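Local coordinates for protein rhodopsin (Todarodes pacificus, PDB 2Z73) that detects light through bound retinal, whose isomerization from 11-cis to all-trans changes the receptor's shape and activates G-protein signalling to phospholipase C in squid vision, at residues Y34-I39 against T93-K99; S263-V267 against N311-Y315; Q269-W274 against S307-N311. All blocks are in the same frame, centred on the assembly; numbering follows the deposited sequence.

The three contacts illustrate how a seven-helix receptor is tied together by pairs of helices distant in sequence. Following the chain from its N terminus, interaction 1 comes first: helix 31-61 meets the extracellular end of the second transmembrane segment, closing a loop of 53 residues that passes through the cytoplasmic side. Much later, helix 246-286 opens interaction 2 and then interaction 3. Both close on the same stretch of the seventh transmembrane segment, 307-311 meeting 269-274 and 311-315 meeting 263-267, with Asn311 common to both. These two touch through Ile314 CD1 and Gln269 CB at 4.2 Å, and have centres about 8 Å apart. Interaction 1 stands apart, its centre about 22 Å from that of interaction 3.

Interaction 1 of 3, residues Y34-I39 against T93-K99; sequences YYSLGI and TISCFLK
Close helix packing through a glycine is the principle here. Helices 34-39 and 93-97 run antiparallel, with local axes 7.8 Å apart at 167°, and Gly38 CA approaches Thr93 CA to 4.0 Å. A CB on Gly38 would crowd Phe97 CE1, Cys96 CB and Thr93 O. Apolar contacts flank this point: Leu37 CB lies 3.8 Å from Cys96 SG, and the Phe97 ring (chi1 m) swings back to place CD1 3.9 Å from Tyr35 CD2 and CZ 4.0 Å from Ile39 CG1. A CH-pi contact sets Lys99 CG 3.7 Å from the Tyr34 ring centroid, over the face; Lys99, with phi 59°, ends its helix in a Schellman motif. Among polar links, one water bridges Lys99 O (3.2 Å) and, weakly, Tyr34 OH (3.3 Å). Tyr34 OH also hydrogen-bonds with Gln28, while Lys99 forms a salt bridge with Asp31. The contact thus joins the extracellular ends of the first two transmembrane segments, with Leu37 reaching Gln298 and Met302 on helix 294-306.

Interaction 2 of 3, residues S263-V267 against N311-Y315; sequences SIVIV and NPMIY. With TWT (docosane), chain G.
Residues 311-315, Asn-Pro-Met-Ile-Tyr, are the NPxxY motif, a signature of the seventh helix in rhodopsin-family receptors. They are helical, as are residues 263-267, and the two short axes run roughly antiparallel, at 148°, with a closest approach of 10.2 Å. The register is fixed by Ile266 CA and Asn311 CA, 5.9 Å apart. At that width the gap is filled by side chains, above all by Ile266, which points toward 311-315. Asn311 (chi1 m) starts the motif by placing OD1 3.5 Å from Ile266 CB. Pro312 lies out of reach of 263-267 and lines the docosane pocket, its O 3.5 Å from TWT C1. One turn after Asn311, Ile314 (m, t) points toward 263-267: its CD1 packs 3.7 Å from Ile266 CG2, and its CG2 4.2 Å from Val265 CG1. Tyr315 (chi1 m) completes the motif, with OH 4.1 Å from Ile266 CD1 and CE2 4.4 Å from Ile266 CG2. This contact joins the cytoplasmic halves of the sixth and seventh segments, which rearrange on activation in this family. Helix 70-87 receives Asn311 against Leu76 and Asp80 and Tyr315 against Ile73 and Leu76, while Ile266 reaches Met126 on helix 104-138.

Interaction 3 of 3, residues Q269-W274 against S307-N311; sequences QFLLSW and SAIHN. With RET (retinal), chain D.
Three residues carry most of this contact, Ser307, Gln269 and His310, and they show how a sixth and a seventh transmembrane segment can pack on the cytoplasmic side of a chromophore. Residues 269-274 are helical throughout. Across from them the backbone departs from helical values, psi reaching 4° at Ala308 and 15° at Ile309, before Asn311 turns helical again; His310 N bonds Ser307 O at 3.2 Å. Ser273 and Ser307 set the register, with CA atoms 5.7 Å apart.

Ser307 (chi1 t) points toward the helix and fits between its side chains. Its CB lies 3.4 Å from Ser273 CB and 3.7 Å from Trp274 NE1, while its OG is 3.8 Å from Phe270 CA. Gln269 (chi1 t) points toward 307-311 and buries much of its surface there. His310 (chi1 m) borders the same side chain, ND1 being 3.6 Å from Gln269 CG. Within the helix, Ser273 OG donates to Gln269 O at 2.6 Å, directing its hydroxyl back to its own backbone.

Trp274 (chi1 m, chi2 88°) occupies the tryptophan position of the sixth-helix CWxP motif, where Ser273 replaces the usual cysteine. Its ring has retinal C18 over one face, and its CZ3 is 3.6 Å from retinal C20. The contact reaches the chromophore pocket through Trp274, while Ser307 comes two residues after Lys305, to which retinal is attached in the native pigment. Outside it, Phe270 packs on helices 104-138 and 195-224, Ala308 on helix 70-87, and Ile309 on Cys44 and Ile47 of helix 31-61.

Interaction 1 of 3, residues Y34-I39 against T93-K99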
loop_
_atom_site.group_PDB
_atom_site.type_symbol
_atom_site.label_atom_id
_atom_site.label_comp_id
_atom_site.label_asym_id
_atom_site.label_seq_id
_atom_site.Cartn_x
_atom_site.Cartn_y
_atom_site.Cartn_z
ATOM N N TYR A 34 2.256 -6.017 -25.915
ATOM C CA TYR A 34 0.980 -6.352 -25.316
ATOM C C TYR A 34 1.145 -7.617 -24.501
ATOM O O TYR A 34 0.667 -7.702 -23.369
ATOM C CB TYR A 34 -0.077 -6.600 -26.388
ATOM C CG TYR A 34 -0.664 -5.359 -27.003
ATOM C CD1 TYR A 34 -0.350 -4.992 -28.314
ATOM C CD2 TYR A 34 -1.589 -4.584 -26.295
ATOM C CE1 TYR A 34 -0.957 -3.883 -28.913
ATOM C CE2 TYR A 34 -2.199 -3.480 -26.879
ATOM C CZ TYR A 34 -1.886 -3.133 -28.190
ATOM O OH TYR A 34 -2.519 -2.067 -28.779
ATOM N N TYR A 35 1.828 -8.594 -25.096
ATOM C CA TYR A 35 2.080 -9.887 -24.465
ATOM C C TYR A 35 2.909 -9.763 -23.190
ATOM O O TYR A 35 2.629 -10.419 -22.186
ATOM C CB TYR A 35 2.770 -10.809 -25.471
ATOM C CG TYR A 35 1.917 -11.043 -26.699
ATOM C CD1 TYR A 35 2.481 -11.448 -27.912
ATOM C CD2 TYR A 35 0.540 -10.828 -26.652
ATOM C CE1 TYR A 35 1.685 -11.625 -29.047
ATOM C CE2 TYR A 35 -0.258 -11.004 -27.773
ATOM C CZ TYR A 35 0.315 -11.398 -28.967
ATOM O OH TYR A 35 -0.494 -11.541 -30.073
ATOM N N SER A 36 3.925 -8.915 -23.228
ATOM C CA SER A 36 4.752 -8.723 -22.069
ATOM C C SER A 36 3.921 -8.047 -20.991
ATOM O O SER A 36 4.005 -8.399 -19.812
ATOM C CB SER A 36 5.963 -7.863 -22.423
ATOM O OG SER A 36 6.732 -8.514 -23.413
ATOM N N LEU A 37 3.108 -7.082 -21.398
ATOM C CA LEU A 37 2.271 -6.367 -20.442
ATOM C C LEU A 37 1.332 -7.329 -19.708
ATOM O O LEU A 37 1.217 -7.282 -18.486
ATOM C CB LEU A 37 1.462 -5.272 -21.156
ATOM C CG LEU A 37 2.237 -3.995 -21.508
ATOM C CD1 LEU A 37 1.322 -2.996 -22.205
ATOM C CD2 LEU A 37 2.799 -3.380 -20.231
ATOM N N GLY A 38 0.678 -8.206 -20.467
ATOM C CA GLY A 38 -0.230 -9.171 -19.879
ATOM C C GLY A 38 0.496 -10.131 -18.956
ATOM O O GLY A 38 0.040 -10.410 -17.850
ATOM N N ILE A 39 1.633 -10.645 -19.408
ATOM C CA ILE A 39 2.408 -11.562 -18.594
ATOM C C ILE A 39 2.834 -10.842 -17.333
ATOM O O ILE A 39 2.767 -11.384 -16.236
ATOM C CB ILE A 39 3.654 -12.049 -19.347
ATOM C CG1 ILE A 39 3.221 -12.966 -20.496
ATOM C CG2 ILE A 39 4.622 -12.732 -18.380
ATOM C CD1 ILE A 39 4.337 -13.366 -21.434
ATOM N N THR A 93 -4.781 -8.840 -18.092
ATOM C CA THR A 93 -4.022 -9.875 -18.766
ATOM C C THR A 93 -4.728 -10.398 -20.009
ATOM O O THR A 93 -4.117 -10.486 -21.072
ATOM C CB THR A 93 -3.730 -11.036 -17.807
ATOM O OG1 THR A 93 -3.052 -10.520 -16.658
ATOM C CG2 THR A 93 -2.858 -12.106 -18.481
ATOM N N ILE A 94 -6.008 -10.744 -19.885
ATOM C CA ILE A 94 -6.754 -11.258 -21.028
ATOM C C ILE A 94 -6.895 -10.169 -22.088
ATOM O O ILE A 94 -6.789 -10.440 -23.278
ATOM C CB ILE A 94 -8.151 -11.780 -20.604
ATOM C CG1 ILE A 94 -7.991 -13.071 -19.801
ATOM C CG2 ILE A 94 -9.028 -12.048 -21.819
ATOM C CD1 ILE A 94 -7.311 -14.180 -20.558
ATOM N N SER A 95 -7.120 -8.935 -21.644
ATOM C CA SER A 95 -7.261 -7.816 -22.558
ATOM C C SER A 95 -6.003 -7.637 -23.383
ATOM O O SER A 95 -6.069 -7.408 -24.593
ATOM C CB SER A 95 -7.557 -6.530 -21.795
ATOM O OG SER A 95 -8.929 -6.460 -21.478
ATOM N N CYS A 96 -4.853 -7.745 -22.732
ATOM C CA CYS A 96 -3.594 -7.597 -23.443
ATOM C C CYS A 96 -3.435 -8.654 -24.526
ATOM O O CYS A 96 -3.273 -8.320 -25.698
ATOM C CB CYS A 96 -2.416 -7.662 -22.468
ATOM S SG CYS A 96 -2.237 -6.184 -21.440
ATOM N N PHE A 97 -3.504 -9.929 -24.151
ATOM C CA PHE A 97 -3.349 -11.009 -25.128
ATOM C C PHE A 97 -4.252 -10.927 -26.340
ATOM O O PHE A 97 -4.030 -11.636 -27.311
ATOM C CB PHE A 97 -3.533 -12.372 -24.466
ATOM C CG PHE A 97 -2.534 -12.657 -23.390
ATOM C CD1 PHE A 97 -1.225 -12.197 -23.499
ATOM C CD2 PHE A 97 -2.900 -13.389 -22.271
ATOM C CE1 PHE A 97 -0.292 -12.460 -22.500
ATOM C CE2 PHE A 97 -1.977 -13.658 -21.269
ATOM C CZ PHE A 97 -0.672 -13.193 -21.379
ATOM N N LEU A 98 -5.269 -10.074 -26.287
ATOM C CA LEU A 98 -6.197 -9.908 -27.410
ATOM C C LEU A 98 -6.004 -8.522 -27.989
ATOM O O LEU A 98 -6.651 -8.139 -28.972
ATOM C CB LEU A 98 -7.649 -10.050 -26.945
ATOM C CG LEU A 98 -8.083 -11.416 -26.425
ATOM C CD1 LEU A 98 -9.475 -11.294 -25.825
ATOM C CD2 LEU A 98 -8.051 -12.438 -27.568
ATOM N N LYS A 99 -5.120 -7.765 -27.355
ATOM C CA LYS A 99 -4.832 -6.405 -27.782
ATOM C C LYS A 99 -6.100 -5.564 -27.760
ATOM O O LYS A 99 -6.274 -4.684 -28.594
ATOM C CB LYS A 99 -4.212 -6.435 -29.177
ATOM C CG LYS A 99 -2.873 -7.174 -29.186
ATOM C CD LYS A 99 -2.652 -8.013 -30.429
ATOM C CE LYS A 99 -2.415 -7.162 -31.651
ATOM N NZ LYS A 99 -2.118 -8.019 -32.829
HETATM O O HOH W 1 -5.621 -1.714 -27.644
#

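Interaction 2 of 3, residues S263-V267 against N311-Y315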
loop_
_atom_site.group_PDB
_atom_site.type_symbol
_atom_site.label_atom_id
_atom_site.label_comp_id
_atom_site.label_asym_id
_atom_site.label_seq_id
_atom_site.Cartn_x
_atom_site.Cartn_y
_atom_site.Cartn_z
ATOM N N SER A 263 7.358 0.016 8.599
ATOM C CA SER A 263 6.274 0.880 8.142
ATOM C C SER A 263 6.751 1.900 7.130
ATOM O O SER A 263 6.081 2.155 6.125
ATOM C CB SER A 263 5.674 1.638 9.319
ATOM O OG SER A 263 5.227 0.753 10.318
ATOM N N ILE A 264 7.904 2.498 7.414
ATOM C CA ILE A 264 8.482 3.504 6.546
ATOM C C ILE A 264 8.912 2.918 5.222
ATOM O O ILE A 264 8.721 3.543 4.174
ATOM C CB ILE A 264 9.679 4.203 7.243
ATOM C CG1 ILE A 264 9.168 5.416 8.021
ATOM C CG2 ILE A 264 10.743 4.616 6.219
ATOM C CD1 ILE A 264 10.238 6.124 8.840
ATOM N N VAL A 265 9.482 1.722 5.237
ATOM C CA VAL A 265 9.906 1.136 3.969
ATOM C C VAL A 265 8.718 0.852 3.045
ATOM O O VAL A 265 8.797 1.092 1.844
ATOM C CB VAL A 265 10.697 -0.177 4.171
ATOM C CG1 VAL A 265 11.129 -0.736 2.822
ATOM C CG2 VAL A 265 11.904 0.080 5.036
ATOM N N ILE A 266 7.617 0.348 3.602
ATOM C CA ILE A 266 6.457 0.043 2.783
ATOM C C ILE A 266 5.812 1.329 2.286
ATOM O O ILE A 266 5.225 1.362 1.194
ATOM C CB ILE A 266 5.424 -0.831 3.548
ATOM C CG1 ILE A 266 4.876 -0.089 4.763
ATOM C CG2 ILE A 266 6.087 -2.144 3.990
ATOM C CD1 ILE A 266 3.849 -0.904 5.560
ATOM N N VAL A 267 5.935 2.394 3.080
ATOM C CA VAL A 267 5.406 3.695 2.676
ATOM C C VAL A 267 6.288 4.202 1.528
ATOM O O VAL A 267 5.794 4.678 0.508
ATOM C CB VAL A 267 5.432 4.705 3.840
ATOM C CG1 VAL A 267 5.278 6.126 3.321
ATOM C CG2 VAL A 267 4.300 4.416 4.789
ATOM N N ASN A 311 4.688 -5.278 -0.017
ATOM C CA ASN A 311 4.706 -5.411 1.428
ATOM C C ASN A 311 4.970 -6.830 1.919
ATOM O O ASN A 311 5.831 -7.039 2.762
ATOM C CB ASN A 311 3.396 -4.887 2.028
ATOM C CG ASN A 311 3.115 -3.451 1.638
ATOM O OD1 ASN A 311 3.977 -2.776 1.076
ATOM N ND2 ASN A 311 1.909 -2.977 1.932
ATOM N N PRO A 312 4.227 -7.824 1.407
ATOM C CA PRO A 312 4.470 -9.192 1.866
ATOM C C PRO A 312 5.946 -9.601 1.762
ATOM O O PRO A 312 6.514 -10.170 2.706
ATOM C CB PRO A 312 3.560 -10.020 0.968
ATOM C CG PRO A 312 2.389 -9.100 0.786
ATOM C CD PRO A 312 3.080 -7.785 0.484
ATOM N N MET A 313 6.577 -9.311 0.631
ATOM C CA MET A 313 7.978 -9.661 0.481
ATOM C C MET A 313 8.838 -8.834 1.448
ATOM O O MET A 313 9.815 -9.333 2.008
ATOM C CB MET A 313 8.426 -9.447 -0.966
ATOM C CG MET A 313 7.547 -10.181 -1.972
ATOM S SD MET A 313 8.182 -10.248 -3.663
ATOM C CE MET A 313 7.553 -8.705 -4.351
ATOM N N ILE A 314 8.470 -7.576 1.662
ATOM C CA ILE A 314 9.218 -6.729 2.582
ATOM C C ILE A 314 9.140 -7.351 3.980
ATOM O O ILE A 314 10.162 -7.500 4.667
ATOM C CB ILE A 314 8.638 -5.285 2.621
ATOM C CG1 ILE A 314 8.767 -4.633 1.241
ATOM C CG2 ILE A 314 9.384 -4.436 3.629
ATOM C CD1 ILE A 314 8.100 -3.265 1.140
ATOM N N TYR A 315 7.926 -7.723 4.386
ATOM C CA TYR A 315 7.685 -8.346 5.686
ATOM C C TYR A 315 8.520 -9.606 5.864
ATOM O O TYR A 315 9.133 -9.815 6.908
ATOM C CB TYR A 315 6.219 -8.755 5.822
ATOM C CG TYR A 315 5.199 -7.640 5.784
ATOM C CD1 TYR A 315 3.970 -7.825 5.149
ATOM C CD2 TYR A 315 5.419 -6.432 6.442
ATOM C CE1 TYR A 315 2.983 -6.846 5.170
ATOM C CE2 TYR A 315 4.430 -5.441 6.472
ATOM C CZ TYR A 315 3.218 -5.660 5.834
ATOM O OH TYR A 315 2.245 -4.699 5.872
HETATM C C1 TWT G . 5.403 -13.398 1.918
HETATM C C2 TWT G . 6.172 -13.964 0.747
HETATM C C3 TWT G . 5.290 -13.868 -0.484
HETATM C C4 TWT G . 5.972 -14.426 -1.738
HETATM C C5 TWT G . 4.955 -14.246 -2.866
HETATM C C6 TWT G . 4.829 -15.478 -3.747
HETATM C C7 TWT G . 3.380 -15.986 -3.610
HETATM C C8 TWT G . 3.401 -17.500 -3.460
HETATM C C9 TWT G . 2.532 -18.209 -4.515
HETATM C C10 TWT G . 3.507 -18.579 -5.621
HETATM C C11 TWT G . 3.935 -20.044 -5.711
HETATM C C12 TWT G . 4.397 -20.080 -7.153
HETATM C C13 TWT G . 4.938 -21.379 -7.737
HETATM C C14 TWT G . 4.602 -21.095 -9.193
HETATM C C15 TWT G . 4.549 -22.233 -10.195
HETATM C C16 TWT G . 4.285 -21.417 -11.459
HETATM C C17 TWT G . 4.811 -21.956 -12.739
HETATM C C18 TWT G . 3.669 -21.611 -13.697
HETATM C C19 TWT G . 3.896 -22.038 -15.136
HETATM C C20 TWT G . 2.639 -21.589 -15.886
HETATM C C21 TWT G . 2.720 -21.951 -17.358
HETATM C C22 TWT G . 1.438 -21.475 -18.033
#

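Interaction 3 of 3, residues Q269-W274 against S307-N311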
loop_
_atom_site.group_PDB
_atom_site.type_symbol
_atom_site.label_atom_id
_atom_site.label_comp_id
_atom_site.label_asym_id
_atom_site.label_seq_id
_atom_site.Cartn_x
_atom_site.Cartn_y
_atom_site.Cartn_z
ATOM N N GLN A 269 7.930 2.501 -0.451
ATOM C CA GLN A 269 7.644 1.636 -1.587
ATOM C C GLN A 269 6.436 2.180 -2.353
ATOM O O GLN A 269 6.468 2.338 -3.583
ATOM C CB GLN A 269 7.386 0.210 -1.085
ATOM C CG GLN A 269 6.899 -0.750 -2.139
ATOM C CD GLN A 269 5.394 -0.735 -2.279
ATOM O OE1 GLN A 269 4.672 -1.235 -1.419
ATOM N NE2 GLN A 269 4.912 -0.158 -3.364
ATOM N N PHE A 270 5.382 2.493 -1.608
ATOM C CA PHE A 270 4.159 3.022 -2.187
ATOM C C PHE A 270 4.435 4.290 -2.977
ATOM O O PHE A 270 4.088 4.386 -4.156
ATOM C CB PHE A 270 3.146 3.301 -1.075
ATOM C CG PHE A 270 1.807 3.734 -1.579
ATOM C CD1 PHE A 270 1.579 5.059 -1.954
ATOM C CD2 PHE A 270 0.784 2.807 -1.742
ATOM C CE1 PHE A 270 0.350 5.451 -2.490
ATOM C CE2 PHE A 270 -0.442 3.186 -2.275
ATOM C CZ PHE A 270 -0.661 4.511 -2.652
ATOM N N LEU A 271 5.048 5.268 -2.315
ATOM C CA LEU A 271 5.376 6.544 -2.950
ATOM C C LEU A 271 6.227 6.366 -4.208
ATOM O O LEU A 271 5.879 6.871 -5.281
ATOM C CB LEU A 271 6.107 7.449 -1.957
ATOM C CG LEU A 271 5.275 7.737 -0.707
ATOM C CD1 LEU A 271 6.082 8.545 0.283
ATOM C CD2 LEU A 271 3.997 8.467 -1.105
ATOM N N LEU A 272 7.341 5.651 -4.081
ATOM C CA LEU A 272 8.219 5.410 -5.221
ATOM C C LEU A 272 7.470 4.725 -6.348
ATOM O O LEU A 272 7.792 4.916 -7.515
ATOM C CB LEU A 272 9.404 4.525 -4.817
ATOM C CG LEU A 272 10.489 5.166 -3.963
ATOM C CD1 LEU A 272 11.450 4.091 -3.495
ATOM C CD2 LEU A 272 11.213 6.233 -4.770
ATOM N N SER A 273 6.474 3.920 -5.997
ATOM C CA SER A 273 5.688 3.206 -7.000
ATOM C C SER A 273 4.613 4.063 -7.682
ATOM O O SER A 273 4.434 3.981 -8.894
ATOM C CB SER A 273 5.020 1.978 -6.373
ATOM O OG SER A 273 5.970 1.121 -5.785
ATOM N N TRP A 274 3.902 4.883 -6.911
ATOM C CA TRP A 274 2.842 5.705 -7.486
ATOM C C TRP A 274 3.214 7.098 -7.986
ATOM O O TRP A 274 2.661 7.560 -8.986
ATOM C CB TRP A 274 1.669 5.848 -6.503
ATOM C CG TRP A 274 0.873 4.597 -6.305
ATOM C CD1 TRP A 274 1.110 3.609 -5.394
ATOM C CD2 TRP A 274 -0.284 4.185 -7.048
ATOM N NE1 TRP A 274 0.177 2.611 -5.522
ATOM C CE2 TRP A 274 -0.691 2.938 -6.527
ATOM C CE3 TRP A 274 -1.015 4.750 -8.103
ATOM C CZ2 TRP A 274 -1.802 2.240 -7.024
ATOM C CZ3 TRP A 274 -2.124 4.057 -8.604
ATOM C CH2 TRP A 274 -2.504 2.817 -8.063
ATOM N N SER A 307 2.936 -2.123 -7.118
ATOM C CA SER A 307 3.097 -1.684 -5.731
ATOM C C SER A 307 2.380 -2.601 -4.762
ATOM O O SER A 307 2.901 -2.917 -3.714
ATOM C CB SER A 307 2.572 -0.253 -5.527
ATOM O OG SER A 307 2.695 0.166 -4.164
ATOM N N ALA A 308 1.182 -3.037 -5.119
ATOM C CA ALA A 308 0.402 -3.890 -4.232
ATOM C C ALA A 308 0.964 -5.296 -3.990
ATOM O O ALA A 308 0.328 -6.103 -3.314
ATOM C CB ALA A 308 -1.040 -3.986 -4.737
ATOM N N ILE A 309 2.144 -5.593 -4.523
ATOM C CA ILE A 309 2.722 -6.918 -4.328
ATOM C C ILE A 309 4.036 -6.854 -3.562
ATOM O O ILE A 309 4.784 -7.835 -3.539
ATOM C CB ILE A 309 3.073 -7.596 -5.654
ATOM C CG1 ILE A 309 4.343 -6.945 -6.215
ATOM C CG2 ILE A 309 1.889 -7.504 -6.619
ATOM C CD1 ILE A 309 5.051 -7.738 -7.269
ATOM N N HIS A 310 4.326 -5.724 -2.930
ATOM C CA HIS A 310 5.600 -5.601 -2.251
ATOM C C HIS A 310 5.655 -5.803 -0.750
ATOM O O HIS A 310 6.572 -6.441 -0.261
ATOM C CB HIS A 310 6.240 -4.266 -2.621
ATOM C CG HIS A 310 6.694 -4.197 -4.045
ATOM N ND1 HIS A 310 6.482 -3.093 -4.844
ATOM C CD2 HIS A 310 7.345 -5.099 -4.817
ATOM C CE1 HIS A 310 6.980 -3.320 -6.046
ATOM N NE2 HIS A 310 7.510 -4.529 -6.055
ATOM N N ASN A 311 4.688 -5.278 -0.017
ATOM C CA ASN A 311 4.706 -5.411 1.428
ATOM C C ASN A 311 4.970 -6.830 1.919
ATOM O O ASN A 311 5.831 -7.039 2.762
ATOM C CB ASN A 311 3.396 -4.887 2.028
ATOM C CG ASN A 311 3.115 -3.451 1.638
ATOM O OD1 ASN A 311 3.977 -2.776 1.076
ATOM N ND2 ASN A 311 1.909 -2.977 1.932
HETATM C C1 RET D . -3.041 9.342 -7.571
HETATM C C2 RET D . -1.688 9.711 -6.898
HETATM C C3 RET D . -0.898 8.545 -6.327
HETATM C C4 RET D . -1.742 7.649 -5.406
HETATM C C5 RET D . -3.095 7.276 -6.015
HETATM C C6 RET D . -3.699 8.022 -6.996
HETATM C C7 RET D . -5.038 7.633 -7.606
HETATM C C8 RET D . -5.237 6.547 -8.472
HETATM C C9 RET D . -6.447 5.987 -9.090
HETATM C C10 RET D . -6.198 4.909 -9.846
HETATM C C11 RET D . -7.086 4.025 -10.569
HETATM C C12 RET D . -6.753 2.936 -11.327
HETATM C C13 RET D . -5.453 2.324 -11.806
HETATM C C14 RET D . -5.468 1.145 -12.497
HETATM C C15 RET D . -4.255 0.496 -13.011
HETATM C C16 RET D . -4.003 10.522 -7.438
HETATM C C17 RET D . -2.729 9.222 -9.098
HETATM C C18 RET D . -3.610 6.010 -5.383
HETATM C C19 RET D . -7.808 6.594 -8.816
HETATM C C20 RET D . -4.157 3.096 -11.476
#